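Local coordinates for protein exotoxin 6 (Staphylococcus aureus subsp. aureus Mu50, PDB 4ZYS) that is a staphylococcal superantigen-like exotoxin, with an OB-fold domain and a beta-grasp domain, that probably acts as a secreted virulence factor, at residues R136-A141 with I169-K174. Numbering follows the deposited sequence.
Sequences RLRERA and IDLSQK
Arg138 carries this contact almost alone, reaching from the helix into the turn at the end of strand 166-170 and ending on the carbonyl of Gln173. Its CB already points at the turn, and the chain runs extended from CG to NE, which brings the guanidinium to the loop backbone. On the way, Arg138 CG passes Leu171 CD2 at 3.8 Å; CD and NE stay close to the same methyl as the two side chains run alongside each other, pointing opposite ways. Leu171 CD2 lies 3.7 Å above the plane of the Arg138 guanidinium, offset toward its rim, and Leu171 CA also lies over a face. At the tip, both terminal nitrogens of Arg138 converge end-on on a single acceptor, Gln173 O: Arg138 NH1 at 2.7 Å, from above the carbonyl plane, and Arg138 NH2 at 2.9 Å, within it. The N-H...O angles of 147° and 138° show the bend expected when two donors share one oxygen, which itself lies close to the guanidinium plane. Arg138 NH2 also meets Ile169 CG2 at 3.3 Å. The receiving turn, type I from Asp170 to Gln173, is braced from within: Asp170 OD1 accepts from Ser172 N at 3.1 Å, forming an Asx turn, and from Ser172 OG. Outside the two segments, NE forms a salt bridge with Asp134, and Tyr148 OH bonds to both Arg138 NH1 and Leu171 O. The arginine thus ties helix 130-145 of the beta-grasp domain to the loop that leaves edge strand 166-170, with Ile157 of strand 155-161 packing against it and Tyr17 of helix 10-17 touching it too.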
ATOM      1  N   ARG A 136       1.306   5.531  -1.338  1.00 18.92           N
ATOM      2  CA  ARG A 136       2.260   6.629  -1.152  1.00 19.59           C
ATOM      3  C   ARG A 136       2.908   7.067  -2.477  1.00 25.87           C
ATOM      4  O   ARG A 136       3.173   8.260  -2.658  1.00 26.71           O
ATOM      5  CB  ARG A 136       3.337   6.261  -0.120  1.00 17.52           C
ATOM      6  CG  ARG A 136       2.799   6.056   1.302  1.00 21.18           C
ATOM      7  CD  ARG A 136       2.267   7.367   1.895  1.00 19.41           C
ATOM      8  NE  ARG A 136       1.917   7.227   3.306  1.00 13.16           N
ATOM      9  CZ  ARG A 136       1.096   8.041   3.953  1.00 28.78           C
ATOM     10  NH1 ARG A 136       0.486   9.032   3.311  1.00 26.78           N
ATOM     11  NH2 ARG A 136       0.854   7.857   5.234  1.00 18.76           N
ATOM     12  N   LEU A 137       3.137   6.136  -3.404  1.00 20.71           N
ATOM     13  CA  LEU A 137       3.739   6.528  -4.677  1.00 20.01           C
ATOM     14  C   LEU A 137       2.688   7.238  -5.570  1.00 25.71           C
ATOM     15  O   LEU A 137       2.997   8.241  -6.210  1.00 26.82           O
ATOM     16  CB  LEU A 137       4.382   5.327  -5.381  1.00 18.78           C
ATOM     17  CG  LEU A 137       5.652   4.760  -4.680  1.00 20.23           C
ATOM     18  CD1 LEU A 137       5.958   3.354  -5.158  1.00 20.53           C
ATOM     19  CD2 LEU A 137       6.841   5.679  -4.824  1.00 15.56           C
ATOM     20  N   ARG A 138       1.447   6.758  -5.545  1.00 21.16           N
ATOM     21  CA  ARG A 138       0.353   7.373  -6.293  1.00 21.29           C
ATOM     22  C   ARG A 138       0.041   8.755  -5.699  1.00 24.65           C
ATOM     23  O   ARG A 138      -0.200   9.661  -6.469  1.00 25.45           O
ATOM     24  CB  ARG A 138      -0.892   6.451  -6.318  1.00 19.73           C
ATOM     25  CG  ARG A 138      -0.675   5.174  -7.166  1.00 14.73           C
ATOM     26  CD  ARG A 138      -1.980   4.591  -7.634  1.00 17.90           C
ATOM     27  NE  ARG A 138      -1.884   3.143  -7.852  1.00 15.07           N
ATOM     28  CZ  ARG A 138      -2.652   2.448  -8.690  1.00 22.12           C
ATOM     29  NH1 ARG A 138      -3.557   3.063  -9.437  1.00 12.98           N
ATOM     30  NH2 ARG A 138      -2.520   1.133  -8.783  1.00 10.13           N
ATOM     31  N   GLU A 139       0.142   8.932  -4.367  1.00 21.59           N
ATOM     32  CA  GLU A 139      -0.060  10.207  -3.646  1.00 23.69           C
ATOM     33  C   GLU A 139       0.920  11.288  -4.127  1.00 27.96           C
ATOM     34  O   GLU A 139       0.505  12.415  -4.381  1.00 28.16           O
ATOM     35  CB  GLU A 139       0.109   9.987  -2.130  1.00 25.50           C
ATOM     36  CG  GLU A 139      -0.106  11.224  -1.270  1.00 37.96           C
ATOM     37  CD  GLU A 139      -0.005  10.952   0.215  1.00 56.61           C
ATOM     38  OE1 GLU A 139       0.912  10.201   0.622  1.00 42.61           O
ATOM     39  OE2 GLU A 139      -0.842  11.493   0.973  1.00 51.38           O
ATOM     40  N   ARG A 140       2.201  10.927  -4.257  1.00 24.76           N
ATOM     41  CA  ARG A 140       3.295  11.775  -4.737  1.00 25.82           C
ATOM     42  C   ARG A 140       3.037  12.162  -6.216  1.00 31.63           C
ATOM     43  O   ARG A 140       3.110  13.339  -6.550  1.00 33.68           O
ATOM     44  CB  ARG A 140       4.612  10.988  -4.556  1.00 25.73           C
ATOM     45  CG  ARG A 140       5.914  11.671  -4.954  1.00 38.27           C
ATOM     46  CD  ARG A 140       6.520  12.574  -3.904  1.00 36.85           C
ATOM     47  NE  ARG A 140       6.770  11.950  -2.594  1.00 20.49           N
ATOM     48  CZ  ARG A 140       7.957  11.541  -2.164  1.00 24.04           C
ATOM     49  NH1 ARG A 140       9.021  11.617  -2.953  1.00 20.64           N
ATOM     50  NH2 ARG A 140       8.092  11.060  -0.939  1.00 13.59           N
ATOM     51  N   ALA A 141       2.681  11.183  -7.083  1.00 27.00           N
ATOM     52  CA  ALA A 141       2.358  11.402  -8.498  1.00 26.75           C
ATOM     53  C   ALA A 141       1.123  12.321  -8.675  1.00 30.32           C
ATOM     54  O   ALA A 141       1.098  13.123  -9.604  1.00 31.97           O
ATOM     55  CB  ALA A 141       2.108  10.070  -9.180  1.00 27.11           C
ATOM     56  N   ILE A 169       3.003  -2.231 -10.934  1.00 20.29           N
ATOM     57  CA  ILE A 169       1.650  -1.813 -10.589  1.00 20.63           C
ATOM     58  C   ILE A 169       1.107  -0.908 -11.686  1.00 25.50           C
ATOM     59  O   ILE A 169       1.658   0.172 -11.904  1.00 25.00           O
ATOM     60  CB  ILE A 169       1.572  -1.123  -9.195  1.00 22.40           C
ATOM     61  CG1 ILE A 169       2.253  -1.994  -8.077  1.00 22.94           C
ATOM     62  CG2 ILE A 169       0.117  -0.790  -8.874  1.00 22.21           C
ATOM     63  CD1 ILE A 169       2.364  -1.352  -6.636  1.00 27.06           C
ATOM     64  N   ASP A 170       0.011  -1.340 -12.348  1.00 21.49           N
ATOM     65  CA  ASP A 170      -0.662  -0.599 -13.415  1.00 21.36           C
ATOM     66  C   ASP A 170      -1.416   0.596 -12.806  1.00 23.94           C
ATOM     67  O   ASP A 170      -2.200   0.441 -11.874  1.00 22.55           O
ATOM     68  CB  ASP A 170      -1.584  -1.559 -14.189  1.00 23.60           C
ATOM     69  CG  ASP A 170      -2.396  -1.000 -15.341  1.00 31.39           C
ATOM     70  OD1 ASP A 170      -2.259   0.214 -15.642  1.00 31.18           O
ATOM     71  OD2 ASP A 170      -3.197  -1.761 -15.915  1.00 35.05           O
ATOM     72  N   LEU A 171      -1.104   1.797 -13.287  1.00 21.62           N
ATOM     73  CA  LEU A 171      -1.661   3.034 -12.743  1.00 19.95           C
ATOM     74  C   LEU A 171      -3.098   3.297 -13.152  1.00 22.81           C
ATOM     75  O   LEU A 171      -3.784   4.095 -12.491  1.00 21.98           O
ATOM     76  CB  LEU A 171      -0.780   4.231 -13.142  1.00 19.85           C
ATOM     77  CG  LEU A 171       0.524   4.384 -12.322  1.00 23.47           C
ATOM     78  CD1 LEU A 171       1.321   5.638 -12.759  1.00 22.95           C
ATOM     79  CD2 LEU A 171       0.231   4.462 -10.820  1.00 23.87           C
ATOM     80  N   SER A 172      -3.568   2.641 -14.226  1.00 18.24           N
ATOM     81  CA  SER A 172      -4.926   2.841 -14.744  1.00 17.81           C
ATOM     82  C   SER A 172      -5.971   2.047 -13.947  1.00 23.32           C
ATOM     83  O   SER A 172      -7.170   2.210 -14.186  1.00 25.49           O
ATOM     84  CB  SER A 172      -4.996   2.496 -16.236  1.00 18.70           C
ATOM     85  OG  SER A 172      -4.881   1.107 -16.469  1.00 21.53           O
ATOM     86  N   GLN A 173      -5.530   1.199 -12.995  1.00 18.86           N
ATOM     87  CA  GLN A 173      -6.446   0.422 -12.136  1.00 18.54           C
ATOM     88  C   GLN A 173      -6.064   0.610 -10.711  1.00 22.49           C
ATOM     89  O   GLN A 173      -4.892   0.896 -10.465  1.00 24.92           O
ATOM     90  CB  GLN A 173      -6.363  -1.101 -12.455  1.00 20.38           C
ATOM     91  CG  GLN A 173      -6.698  -1.528 -13.889  1.00 24.16           C
ATOM     92  CD  GLN A 173      -8.145  -1.292 -14.275  1.00 39.64           C
ATOM     93  OE1 GLN A 173      -9.060  -1.320 -13.439  1.00 32.30           O
ATOM     94  NE2 GLN A 173      -8.380  -1.082 -15.564  1.00 31.91           N
ATOM     95  N   LYS A 174      -6.978   0.346  -9.750  1.00 17.85           N
ATOM     96  CA  LYS A 174      -6.571   0.274  -8.338  1.00 16.35           C
ATOM     97  C   LYS A 174      -5.654  -0.942  -8.216  1.00 21.26           C
ATOM     98  O   LYS A 174      -5.761  -1.844  -9.050  1.00 23.13           O
ATOM     99  CB  LYS A 174      -7.778   0.097  -7.389  1.00 17.24           C
ATOM    100  CG  LYS A 174      -8.744   1.281  -7.294  1.00 27.22           C
ATOM    101  CD  LYS A 174      -9.627   1.198  -6.071  1.00 40.97           C
ATOM    102  CE  LYS A 174     -10.783   0.235  -6.139  1.00 56.57           C
ATOM    103  NZ  LYS A 174     -11.446   0.103  -4.811  1.00 61.85           N
TER